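Local atomic coordinates of glycosyl hydrolase family 2, TIM barrel domain protein (Faecalibacterium prausnitzii A2-165, PDB entry 6ED2), a protein that probably hydrolyses beta-glucuronides, acting as a family 2 glycosyl hydrolase from a human gut bacterium. Residues D189-Y193 / F585-E589; I196-V200 / P358-E362; R339-L343 / Q605-K609; S432-W436 / D464-P469; T477-D481 / E518-W522. One frame throughout, in Å; residues are numbered along the deposited sequence. Where two conformers were deposited one is given.

Contact 1 (D189-Y193 / F585-E589); sequences DFYNY and FQTTE
The hydroxyl of Y193, hydrogen-bonded to D79 and R604, rests on the aliphatic part of Q586, with Y193 OH 3.2 Å from Q586 CB. Two loops meet here: 189-193 from the sugar-binding domain and 585-589 from the TIM barrel, where it follows strand 574-580. Their backbones run nearly perpendicular and share a single beta bridge between F190 and T587. The bond across it goes from Y191 N to Q586 O, 3.0 Å long and fairly straight at 162°. Q586 crosses Y193 at about a right angle, ring and amide planes nearly perpendicular (87°), then bends so that NE2 makes a weak bond to T587 O. The same carbonyl oxygen lies at the edge of the Y191 ring, where T587 O is 3.4 Å from Y191 CD1. With CG of Y191 opposite the backbone N (chi1 -166°), that ring runs beside T587 and T588, while Y191 CD2 lies over one face of the Y193 ring, toward its rim; the phenol OH of Y191 continues to R87. F190 meets F585 loosely, CB to CE1 at 4.3 Å. T587 OG1 donates to T588 O at 2.9 Å, which helps to set the rotation of the threonine.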
# COMPACT_ATOMS: atom_id res chain seq x y z
N ASP A 189 18.31 -10.46 -15.47
CA ASP A 189 17.46 -10.11 -14.32
C ASP A 189 15.99 -10.48 -14.54
O ASP A 189 15.31 -10.83 -13.57
CB ASP A 189 17.61 -8.61 -14.00
CG ASP A 189 17.01 -8.22 -12.64
OD1 ASP A 189 16.93 -7.00 -12.34
OD2 ASP A 189 16.62 -9.12 -11.87
N PHE A 190 15.51 -10.48 -15.78
CA PHE A 190 14.07 -10.52 -16.04
C PHE A 190 13.54 -11.95 -16.05
O PHE A 190 14.28 -12.91 -16.27
CB PHE A 190 13.73 -9.79 -17.35
CG PHE A 190 14.56 -10.22 -18.55
CD1 PHE A 190 14.03 -11.10 -19.49
CD2 PHE A 190 15.82 -9.69 -18.76
CE1 PHE A 190 14.76 -11.48 -20.62
CE2 PHE A 190 16.57 -10.07 -19.89
CZ PHE A 190 16.03 -10.96 -20.82
N TYR A 191 12.25 -12.09 -15.76
CA TYR A 191 11.64 -13.41 -15.66
C TYR A 191 11.66 -14.13 -17.02
O TYR A 191 11.51 -13.51 -18.08
CB TYR A 191 10.20 -13.30 -15.15
CG TYR A 191 9.63 -14.64 -14.69
CD1 TYR A 191 9.79 -15.07 -13.39
CD2 TYR A 191 8.95 -15.48 -15.59
CE1 TYR A 191 9.29 -16.30 -12.96
CE2 TYR A 191 8.45 -16.72 -15.17
CZ TYR A 191 8.63 -17.12 -13.86
OH TYR A 191 8.15 -18.34 -13.43
N ASN A 192 11.84 -15.45 -16.98
CA ASN A 192 11.96 -16.24 -18.21
C ASN A 192 10.59 -16.54 -18.81
O ASN A 192 10.20 -17.69 -19.01
CB ASN A 192 12.73 -17.53 -17.93
CG ASN A 192 13.14 -18.26 -19.21
OD1 ASN A 192 13.57 -17.63 -20.18
ND2 ASN A 192 12.99 -19.58 -19.22
N TYR A 193 9.84 -15.48 -19.12
CA TYR A 193 8.54 -15.64 -19.77
C TYR A 193 8.71 -16.35 -21.12
O TYR A 193 9.56 -15.97 -21.93
CB TYR A 193 7.89 -14.27 -19.99
CG TYR A 193 7.25 -13.68 -18.74
CD1 TYR A 193 6.30 -14.40 -18.01
CD2 TYR A 193 7.60 -12.41 -18.30
CE1 TYR A 193 5.72 -13.87 -16.86
CE2 TYR A 193 7.04 -11.86 -17.16
CZ TYR A 193 6.10 -12.59 -16.44
OH TYR A 193 5.54 -12.03 -15.32
N PHE A 585 8.49 -4.35 -13.49
CA PHE A 585 8.41 -5.53 -14.35
C PHE A 585 8.84 -6.74 -13.55
O PHE A 585 9.46 -6.62 -12.48
CB PHE A 585 9.26 -5.37 -15.62
CG PHE A 585 10.75 -5.22 -15.36
CD1 PHE A 585 11.58 -6.33 -15.32
CD2 PHE A 585 11.32 -3.97 -15.18
CE1 PHE A 585 12.95 -6.20 -15.08
CE2 PHE A 585 12.70 -3.82 -14.94
CZ PHE A 585 13.51 -4.94 -14.90
N GLN A 586 8.53 -7.92 -14.09
CA GLN A 586 8.74 -9.17 -13.38
C GLN A 586 10.16 -9.70 -13.57
O GLN A 586 10.69 -9.71 -14.69
CB GLN A 586 7.74 -10.23 -13.84
CG GLN A 586 7.60 -11.36 -12.84
CD GLN A 586 7.09 -10.83 -11.51
OE1 GLN A 586 6.12 -10.08 -11.47
NE2 GLN A 586 7.78 -11.18 -10.42
N THR A 587 10.73 -10.18 -12.49
CA THR A 587 12.03 -10.86 -12.43
C THR A 587 11.82 -12.23 -11.81
O THR A 587 10.73 -12.56 -11.34
CB THR A 587 13.04 -10.06 -11.60
OG1 THR A 587 12.64 -10.10 -10.22
CG2 THR A 587 13.11 -8.60 -12.07
N THR A 588 12.87 -13.03 -11.78
CA THR A 588 12.83 -14.25 -10.98
C THR A 588 12.72 -13.89 -9.50
O THR A 588 12.99 -12.76 -9.09
CB THR A 588 14.09 -15.09 -11.23
OG1 THR A 588 15.23 -14.27 -10.99
CG2 THR A 588 14.12 -15.58 -12.67
N GLU A 589 12.31 -14.88 -8.70
CA GLU A 589 12.18 -14.66 -7.26
C GLU A 589 13.55 -14.47 -6.62
O GLU A 589 14.54 -15.06 -7.05
CB GLU A 589 11.49 -15.85 -6.59
CG GLU A 589 10.04 -16.06 -6.97
CD GLU A 589 9.30 -17.02 -6.02
OE1 GLU A 589 9.46 -16.91 -4.78
OE2 GLU A 589 8.57 -17.89 -6.53

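Contact 2 (I196-V200 / P358-E362); sequences IHRPV and PYAEE
This is a buried domain interface in which one arginine, R198 of the sugar-binding domain, lies over the Y359-A360 peptide of the TIM barrel, with P358 at its edge. The R198 side chain is extended from CG to NE and so carries its guanidinium across that peptide. A360 N sits over the centre of one face, 3.3 Å from R198 CZ, with Y359 C offset toward the rim. Before it, the methylenes brush the A360 methyl, R198 CD to A360 CB at 3.8 Å. At the edge, R198 NH2 donates to P358 O across 2.6 Å at an angle of 154°, the acceptor close to the guanidinium plane. NH2 also has a salt bridge to E323, and NH1 a bond to F137 O, so this buried charge has partners on several sides. The charged ends of R198 and E361 do not meet directly: a water accepts from R198 NH1 at 2.9 Å and donates to E361 OE1 at 2.8 Å. Beside this, the ring of P199 abuts a second acid, CG lying 3.6 Å from E362 OE2, an oxygen hydrogen-bonded to Y30. A guanidinium laid over a peptide thus joins the loop between strands 195-196 and 200-205 to a beta-alpha loop of the TIM barrel, the one leading from strand 351-353 into helix 361-370.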
# COMPACT_ATOMS: atom_id res chain seq x y z
N ILE A 196 3.84 -18.12 -26.79
CA ILE A 196 3.73 -17.49 -28.10
C ILE A 196 3.28 -16.06 -27.85
O ILE A 196 2.11 -15.79 -27.59
CB ILE A 196 2.77 -18.23 -29.03
CG1 ILE A 196 3.23 -19.66 -29.23
CG2 ILE A 196 2.72 -17.54 -30.38
CD1 ILE A 196 2.48 -20.36 -30.33
N HIS A 197 4.23 -15.14 -27.95
CA HIS A 197 4.08 -13.78 -27.44
C HIS A 197 3.49 -12.82 -28.45
O HIS A 197 3.12 -11.70 -28.05
CB HIS A 197 5.45 -13.24 -27.00
CG HIS A 197 5.99 -13.90 -25.77
ND1 HIS A 197 7.33 -13.96 -25.48
CD2 HIS A 197 5.35 -14.51 -24.74
CE1 HIS A 197 7.50 -14.58 -24.33
NE2 HIS A 197 6.31 -14.92 -23.85
N ARG A 198 3.42 -13.18 -29.72
CA ARG A 198 3.10 -12.19 -30.74
C ARG A 198 2.11 -12.78 -31.73
O ARG A 198 1.92 -14.00 -31.78
CB ARG A 198 4.37 -11.72 -31.45
CG ARG A 198 5.25 -10.86 -30.55
CD ARG A 198 6.64 -10.61 -31.14
NE ARG A 198 7.53 -10.12 -30.09
CZ ARG A 198 8.81 -9.81 -30.26
NH1 ARG A 198 9.38 -9.93 -31.47
NH2 ARG A 198 9.52 -9.38 -29.23
N PRO A 199 1.44 -11.94 -32.52
CA PRO A 199 0.45 -12.44 -33.49
C PRO A 199 1.01 -13.50 -34.42
O PRO A 199 2.16 -13.42 -34.87
CB PRO A 199 0.05 -11.18 -34.26
CG PRO A 199 0.22 -10.09 -33.26
CD PRO A 199 1.36 -10.47 -32.37
N VAL A 200 0.17 -14.50 -34.69
CA VAL A 200 0.40 -15.57 -35.66
C VAL A 200 -0.50 -15.32 -36.86
O VAL A 200 -1.63 -14.86 -36.71
CB VAL A 200 0.12 -16.95 -35.03
CG1 VAL A 200 0.30 -18.10 -36.05
CG2 VAL A 200 0.98 -17.15 -33.75
N PRO A 358 14.58 -7.70 -29.24
CA PRO A 358 13.74 -6.96 -30.18
C PRO A 358 12.28 -7.09 -29.76
O PRO A 358 11.84 -8.13 -29.25
CB PRO A 358 14.02 -7.64 -31.53
CG PRO A 358 15.27 -8.39 -31.33
CD PRO A 358 15.30 -8.80 -29.90
N TYR A 359 11.54 -6.01 -29.92
CA TYR A 359 10.15 -5.98 -29.49
C TYR A 359 9.24 -6.41 -30.64
O TYR A 359 9.67 -6.55 -31.78
CB TYR A 359 9.77 -4.58 -29.00
CG TYR A 359 10.37 -4.17 -27.67
CD1 TYR A 359 11.06 -5.08 -26.88
CD2 TYR A 359 10.23 -2.87 -27.20
CE1 TYR A 359 11.61 -4.71 -25.66
CE2 TYR A 359 10.77 -2.48 -25.98
CZ TYR A 359 11.45 -3.40 -25.21
OH TYR A 359 11.98 -3.01 -24.00
N ALA A 360 7.95 -6.59 -30.33
CA ALA A 360 6.95 -6.81 -31.37
C ALA A 360 6.97 -5.66 -32.36
O ALA A 360 7.12 -4.50 -31.98
CB ALA A 360 5.55 -6.94 -30.77
N GLU A 361 6.82 -5.99 -33.65
CA GLU A 361 6.85 -4.98 -34.70
C GLU A 361 5.88 -3.84 -34.42
O GLU A 361 6.18 -2.68 -34.73
CB GLU A 361 6.51 -5.62 -36.06
CG GLU A 361 7.50 -6.68 -36.58
CD GLU A 361 7.17 -8.12 -36.17
OE1 GLU A 361 6.76 -8.36 -35.01
OE2 GLU A 361 7.33 -9.03 -37.02
N GLU A 362 4.71 -4.15 -33.82
CA GLU A 362 3.68 -3.13 -33.61
C GLU A 362 4.17 -1.97 -32.75
O GLU A 362 3.72 -0.83 -32.92
CB GLU A 362 2.45 -3.79 -32.96
CG GLU A 362 1.68 -4.70 -33.91
CD GLU A 362 2.23 -6.11 -34.01
OE1 GLU A 362 3.42 -6.37 -33.65
OE2 GLU A 362 1.46 -6.98 -34.47
O HOH W 1 8.56 -10.33 -34.20

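Contact 3 (R339-L343 / Q605-K609); sequences RDFEL and QRQPK
R606 leaves its loop toward helix 334-347 and meets three of its residues in turn. R606 CB lies 3.9 Å from both R339 CG and L343 CD1. Its CG touches L343 CD1 and comes 3.1 Å from D340 OD1. A bend at chi2 (54°) then lays the tip beside the carboxylate: R606 CD is 3.5 Å from D340 OD1, and CZ faces the acid. R606 NE donates to D340 OD1 at 2.8 Å and R606 NH2 to D340 OD2 at 3.1 Å, a side-on salt bridge that uses the syn side of each oxygen, with the two flat groups nearly coplanar. R606 NH2 also reaches D324 O, and NH1 reaches R604 O. D340 is shared with a second arginine, R321, which would probably favour its ionised form. The backbone of R606 is gripped in the reverse sense: R339, sliding past R606 in the opposite direction, turns NH2 onto R606 O at 2.9 Å and NE onto the same atom in a longer, more bent bond. R339 NH2 and Q607 OE1 lie close without bonding each other; both bond the backbone of L547 in a fourth subunit. The contact joins the first barrel helix after strand 312-320 to the loop between strand 574-580 and helix 610-621, and R606, D340 and L343 all pack on F582.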
# COMPACT_ATOMS: atom_id res chain seq x y z
N ARG A 339 -1.32 3.03 -24.29
CA ARG A 339 -1.16 3.72 -23.01
C ARG A 339 0.31 4.06 -22.74
O ARG A 339 0.62 5.16 -22.28
CB ARG A 339 -1.73 2.84 -21.89
CG ARG A 339 -1.43 3.31 -20.47
CD ARG A 339 -2.23 4.54 -20.09
NE ARG A 339 -2.06 4.84 -18.67
CZ ARG A 339 -2.54 5.92 -18.06
NH1 ARG A 339 -3.21 6.83 -18.76
NH2 ARG A 339 -2.34 6.11 -16.76
N ASP A 340 1.22 3.14 -23.05
CA ASP A 340 2.64 3.40 -22.79
C ASP A 340 3.15 4.58 -23.60
O ASP A 340 3.84 5.47 -23.08
CB ASP A 340 3.48 2.14 -23.07
CG ASP A 340 3.24 1.02 -22.03
OD1 ASP A 340 2.46 1.24 -21.07
OD2 ASP A 340 3.83 -0.08 -22.17
N PHE A 341 2.76 4.66 -24.88
CA PHE A 341 3.14 5.83 -25.68
C PHE A 341 2.47 7.11 -25.17
O PHE A 341 3.12 8.17 -25.13
CB PHE A 341 2.83 5.57 -27.15
CG PHE A 341 3.93 4.80 -27.85
CD1 PHE A 341 4.98 5.47 -28.49
CD2 PHE A 341 3.95 3.41 -27.82
CE1 PHE A 341 6.00 4.77 -29.12
CE2 PHE A 341 4.97 2.69 -28.44
CZ PHE A 341 6.00 3.37 -29.09
N GLU A 342 1.20 7.04 -24.76
CA GLU A 342 0.57 8.22 -24.17
C GLU A 342 1.35 8.69 -22.93
O GLU A 342 1.53 9.89 -22.72
CB GLU A 342 -0.90 7.94 -23.81
CG GLU A 342 -1.81 7.75 -25.04
CD GLU A 342 -1.68 8.88 -26.06
OE1 GLU A 342 -2.19 9.99 -25.79
OE2 GLU A 342 -1.04 8.66 -27.12
N LEU A 343 1.82 7.74 -22.11
CA LEU A 343 2.65 8.08 -20.96
C LEU A 343 4.01 8.63 -21.37
O LEU A 343 4.51 9.60 -20.78
CB LEU A 343 2.84 6.85 -20.07
CG LEU A 343 1.60 6.32 -19.34
CD1 LEU A 343 1.93 5.00 -18.65
CD2 LEU A 343 1.11 7.35 -18.33
N GLN A 605 0.93 -1.32 -13.60
CA GLN A 605 -0.42 -0.98 -14.04
C GLN A 605 -0.47 0.35 -14.77
O GLN A 605 -1.56 0.85 -15.08
CB GLN A 605 -1.36 -0.96 -12.83
CG GLN A 605 -1.46 -2.31 -12.12
CD GLN A 605 -0.22 -2.66 -11.27
OE1 GLN A 605 0.40 -1.78 -10.67
NE2 GLN A 605 0.14 -3.95 -11.23
N ARG A 606 0.69 0.96 -15.01
CA ARG A 606 0.84 2.10 -15.90
C ARG A 606 0.30 3.38 -15.27
O ARG A 606 -0.34 4.19 -15.95
CB ARG A 606 0.18 1.84 -17.25
CG ARG A 606 1.14 1.27 -18.27
CD ARG A 606 1.86 0.02 -17.80
NE ARG A 606 2.66 -0.54 -18.88
CZ ARG A 606 3.42 -1.63 -18.78
NH1 ARG A 606 3.48 -2.31 -17.64
NH2 ARG A 606 4.11 -2.04 -19.84
N GLN A 607 0.57 3.56 -13.98
CA GLN A 607 0.30 4.84 -13.35
C GLN A 607 1.60 5.44 -12.85
O GLN A 607 2.54 4.72 -12.53
CB GLN A 607 -0.69 4.69 -12.18
CG GLN A 607 -2.00 4.08 -12.57
CD GLN A 607 -2.80 4.93 -13.56
OE1 GLN A 607 -2.53 6.13 -13.73
NE2 GLN A 607 -3.79 4.31 -14.20
N PRO A 608 1.69 6.77 -12.76
CA PRO A 608 2.97 7.38 -12.38
C PRO A 608 3.34 7.12 -10.93
O PRO A 608 2.48 7.07 -10.05
CB PRO A 608 2.74 8.87 -12.63
CG PRO A 608 1.29 9.05 -12.57
CD PRO A 608 0.67 7.77 -13.07
N LYS A 609 4.64 6.94 -10.69
CA LYS A 609 5.20 7.12 -9.37
C LYS A 609 5.71 8.55 -9.25
O LYS A 609 5.71 9.32 -10.22
CB LYS A 609 6.32 6.13 -9.10
CG LYS A 609 5.93 4.65 -9.17
CD LYS A 609 7.09 3.81 -8.58
CE LYS A 609 7.31 2.55 -9.33
NZ LYS A 609 8.59 1.89 -8.91

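Contact 4 (S432-W436 / D464-P469); sequences SVIAW and DPQKRP
W436 N donates to P469 O at 3.1 Å and 166°, where strand 433-440 of the TIM barrel starts to pair with the chain entering the parallel strand 470-474. A CA-H...O contact from A435 to the same oxygen supports it. Before P469 comes a type I turn from D464 to K467; D464 CG stands anti to the backbone N (chi1 -176°), which turns the carboxylate to R468 and W436. R468 grips it side-on, NE to D464 OD2 and NH2 to D464 OD1, both at 2.8 Å. Its remaining nitrogen, R468 NH1, crosses to V433 O at 2.8 Å, and CZ2 of W436 lies over one guanidinium face, with Q466 OE1 over the other; the indole is tilted 69° to the guanidinium. W436 NE1 meets D464 OD2 at 2.8 Å, in the ring plane but from above the carboxylate plane. Replacing R468 by a methionine would probably leave D464 without its countercharge and V433 O without its NH1 donor. OD1 of D464 also takes Q466 N, closing an Asx turn, and OD2 takes R468 N. Five N-H donors therefore surround one buried carboxylate, which would favour its ionised form and hold it in a single rotation.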
# COMPACT_ATOMS: atom_id res chain seq x y z
N SER A 432 11.74 5.30 -36.94
CA SER A 432 11.99 5.42 -35.51
C SER A 432 13.33 4.80 -35.09
O SER A 432 13.95 5.29 -34.14
CB SER A 432 10.85 4.78 -34.70
OG SER A 432 10.73 3.38 -34.95
N VAL A 433 13.79 3.77 -35.79
CA VAL A 433 14.99 3.02 -35.39
C VAL A 433 16.24 3.79 -35.84
O VAL A 433 16.49 3.93 -37.05
CB VAL A 433 14.97 1.60 -35.97
CG1 VAL A 433 16.31 0.88 -35.75
CG2 VAL A 433 13.82 0.81 -35.34
N ILE A 434 17.02 4.28 -34.89
CA ILE A 434 18.18 5.12 -35.20
C ILE A 434 19.50 4.54 -34.70
O ILE A 434 20.55 5.14 -34.97
CB ILE A 434 18.00 6.56 -34.66
CG1 ILE A 434 17.51 6.58 -33.21
CG2 ILE A 434 17.02 7.34 -35.52
CD1 ILE A 434 18.61 6.46 -32.17
N ALA A 435 19.51 3.40 -34.01
CA ALA A 435 20.76 2.86 -33.50
C ALA A 435 20.56 1.40 -33.13
O ALA A 435 19.44 0.96 -32.89
CB ALA A 435 21.27 3.64 -32.28
N TRP A 436 21.68 0.68 -33.09
CA TRP A 436 21.72 -0.75 -32.78
C TRP A 436 22.51 -0.96 -31.50
O TRP A 436 23.63 -0.47 -31.38
CB TRP A 436 22.38 -1.57 -33.90
CG TRP A 436 21.88 -1.22 -35.28
CD1 TRP A 436 22.56 -0.56 -36.26
CD2 TRP A 436 20.58 -1.50 -35.81
NE1 TRP A 436 21.78 -0.44 -37.39
CE2 TRP A 436 20.55 -1.01 -37.13
CE3 TRP A 436 19.44 -2.14 -35.30
CZ2 TRP A 436 19.42 -1.12 -37.95
CZ3 TRP A 436 18.32 -2.26 -36.12
CH2 TRP A 436 18.32 -1.75 -37.42
N ASP A 464 23.39 -2.79 -42.33
CA ASP A 464 22.51 -1.64 -42.28
C ASP A 464 22.79 -0.72 -43.45
O ASP A 464 23.82 -0.04 -43.46
CB ASP A 464 22.65 -0.89 -40.96
CG ASP A 464 21.68 0.26 -40.85
OD1 ASP A 464 20.87 0.46 -41.78
OD2 ASP A 464 21.72 1.00 -39.84
N PRO A 465 21.88 -0.61 -44.43
CA PRO A 465 22.09 0.35 -45.52
C PRO A 465 22.22 1.78 -45.03
O PRO A 465 22.81 2.61 -45.73
CB PRO A 465 20.84 0.18 -46.40
CG PRO A 465 20.18 -1.06 -45.94
CD PRO A 465 20.54 -1.21 -44.49
N GLN A 466 21.67 2.10 -43.88
CA GLN A 466 21.72 3.47 -43.39
C GLN A 466 22.91 3.74 -42.48
O GLN A 466 23.12 4.89 -42.10
CB GLN A 466 20.42 3.83 -42.65
CG GLN A 466 19.19 3.78 -43.53
CD GLN A 466 17.90 4.04 -42.76
OE1 GLN A 466 17.89 4.76 -41.76
NE2 GLN A 466 16.81 3.47 -43.24
N LYS A 467 23.67 2.70 -42.12
CA LYS A 467 24.91 2.87 -41.37
C LYS A 467 24.64 3.63 -40.06
O LYS A 467 25.34 4.59 -39.72
CB LYS A 467 25.97 3.57 -42.23
CG LYS A 467 26.30 2.79 -43.53
CD LYS A 467 27.19 1.58 -43.23
CE LYS A 467 27.52 0.71 -44.47
NZ LYS A 467 26.58 -0.45 -44.64
N ARG A 468 23.61 3.20 -39.35
CA ARG A 468 23.24 3.82 -38.09
C ARG A 468 24.24 3.45 -37.01
O ARG A 468 24.81 2.35 -37.04
CB ARG A 468 21.83 3.39 -37.68
CG ARG A 468 20.74 4.28 -38.24
CD ARG A 468 19.41 3.55 -38.24
NE ARG A 468 19.37 2.50 -39.25
CZ ARG A 468 18.25 2.05 -39.82
NH1 ARG A 468 17.06 2.53 -39.44
NH2 ARG A 468 18.33 1.11 -40.75
N PRO A 469 24.43 4.31 -36.02
CA PRO A 469 25.47 4.08 -35.00
C PRO A 469 25.23 2.81 -34.19
O PRO A 469 24.09 2.38 -33.97
CB PRO A 469 25.38 5.32 -34.11
CG PRO A 469 24.03 5.93 -34.40
CD PRO A 469 23.75 5.61 -35.84

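Contact 5 (T477-D481 / E518-W522); sequences TSLPD and EMDGW
P480 stands over the indole of W522, the two side chains crossing at about a right angle. The tip of the proline ring does the touching: P480 CG lies 3.3 Å from the centroid of the five-membered ring of W522, only 8° off the ring normal, a close CH-pi contact. P480 CD leans toward the nitrogen side, 3.5 Å from W522 NE1. In the indole plane, at its edge, E518 takes over: W522 NE1 donates to E518 OE2 at 2.8 Å and 170°, on the anti side of the carboxylate. One turn of helix separates these two, and E518, extended beyond CG, runs out beside the indole. E518 CG meets P480 CD at 3.7 Å, so acid and indole cradle the proline between them. The helix, 508-525, follows strand 492-495 of the TIM barrel, while 477-481 belongs to the loop after the neighbouring strand 470-474; W522 itself reaches V492, L494 and L531 of the barrel strands. A leucine in place of W522 would probably open a gap beneath the P480 ring and deprive E518 OE2 of its indole donor. E518 OE2 also has a salt bridge with R496, and E518 OE1 is bonded to Y498. G521 admits P480 close to the helix backbone, with P480 CB 3.5 Å from G521 C. L479 crosses E518 at about a right angle, L479 CD2 4.0 Å from E518 OE2.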
# COMPACT_ATOMS: atom_id res chain seq x y z
N THR A 477 31.31 -3.14 -13.66
CA THR A 477 32.66 -3.65 -13.45
C THR A 477 33.57 -3.47 -14.66
O THR A 477 34.73 -3.89 -14.59
CB THR A 477 32.60 -5.14 -13.10
OG1 THR A 477 31.92 -5.84 -14.15
CG2 THR A 477 31.86 -5.36 -11.79
N SER A 478 33.09 -2.91 -15.76
CA SER A 478 33.93 -2.60 -16.92
C SER A 478 34.20 -1.10 -16.90
O SER A 478 33.29 -0.31 -17.14
CB SER A 478 33.27 -3.02 -18.22
OG SER A 478 33.24 -4.43 -18.34
N LEU A 479 35.44 -0.72 -16.62
CA LEU A 479 35.83 0.67 -16.40
C LEU A 479 36.46 1.25 -17.66
O LEU A 479 36.81 0.52 -18.59
CB LEU A 479 36.79 0.75 -15.21
CG LEU A 479 36.23 0.14 -13.92
CD1 LEU A 479 37.18 0.38 -12.76
CD2 LEU A 479 34.83 0.70 -13.59
N PRO A 480 36.61 2.57 -17.73
CA PRO A 480 37.20 3.17 -18.94
C PRO A 480 38.53 2.56 -19.35
O PRO A 480 38.82 2.42 -20.54
CB PRO A 480 37.37 4.65 -18.54
CG PRO A 480 36.35 4.88 -17.50
CD PRO A 480 36.16 3.59 -16.77
N ASP A 481 39.34 2.16 -18.37
CA ASP A 481 40.70 1.70 -18.58
C ASP A 481 40.82 0.19 -18.63
O ASP A 481 41.89 -0.32 -18.99
CB ASP A 481 41.61 2.26 -17.46
CG ASP A 481 40.96 2.16 -16.05
OD1 ASP A 481 41.62 1.60 -15.14
OD2 ASP A 481 39.81 2.66 -15.84
N GLU A 518 34.89 8.11 -12.13
CA GLU A 518 34.81 7.25 -13.32
C GLU A 518 34.53 8.07 -14.58
O GLU A 518 35.09 7.78 -15.64
CB GLU A 518 33.75 6.16 -13.16
CG GLU A 518 33.89 5.06 -14.23
CD GLU A 518 32.72 4.06 -14.29
OE1 GLU A 518 32.03 3.88 -13.26
OE2 GLU A 518 32.51 3.45 -15.36
N MET A 519 33.68 9.09 -14.48
CA MET A 519 33.38 9.88 -15.66
C MET A 519 34.62 10.59 -16.19
O MET A 519 34.77 10.76 -17.40
CB MET A 519 32.26 10.89 -15.37
CG MET A 519 30.91 10.24 -15.09
SD MET A 519 30.49 8.96 -16.30
CE MET A 519 30.07 9.98 -17.69
N ASP A 520 35.52 11.03 -15.29
CA ASP A 520 36.77 11.61 -15.75
C ASP A 520 37.57 10.61 -16.57
O ASP A 520 38.23 10.99 -17.54
CB ASP A 520 37.61 12.13 -14.58
CG ASP A 520 36.92 13.25 -13.79
OD1 ASP A 520 36.09 14.00 -14.36
OD2 ASP A 520 37.21 13.38 -12.57
N GLY A 521 37.51 9.32 -16.21
CA GLY A 521 38.11 8.29 -17.03
C GLY A 521 37.45 8.17 -18.40
O GLY A 521 38.14 8.12 -19.43
N TRP A 522 36.11 8.13 -18.44
CA TRP A 522 35.41 8.06 -19.73
C TRP A 522 35.73 9.26 -20.60
O TRP A 522 35.84 9.14 -21.83
CB TRP A 522 33.89 7.92 -19.53
CG TRP A 522 33.56 6.57 -19.09
CD1 TRP A 522 33.17 6.18 -17.84
CD2 TRP A 522 33.67 5.37 -19.86
NE1 TRP A 522 33.02 4.82 -17.79
CE2 TRP A 522 33.32 4.29 -19.03
CE3 TRP A 522 34.03 5.10 -21.19
CZ2 TRP A 522 33.32 2.97 -19.46
CZ3 TRP A 522 34.02 3.78 -21.63
CH2 TRP A 522 33.67 2.74 -20.77

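Overall arrangement
All five contacts are largely buried, contact 2 the most central and contact 5 the most peripheral, its centre about 28 Å from that of the chain. Contacts 1 and 2 are domain joints, each setting a loop of the sugar-binding domain against the TIM barrel; contacts 3, 4 and 5 lie within the barrel. Contacts 1 and 3 use the same long loop after strand 574-580, and both extend to other subunits. Contact 4, on the opposite side of the chain's centre from contact 1, ties strand 433-440 to the loop leading into strand 470-474. Arginines gripping carboxylates or carbonyls dominate contacts 2, 3 and 4; contact 1 relies on backbone and tyrosines, contact 5 on proline-indole packing.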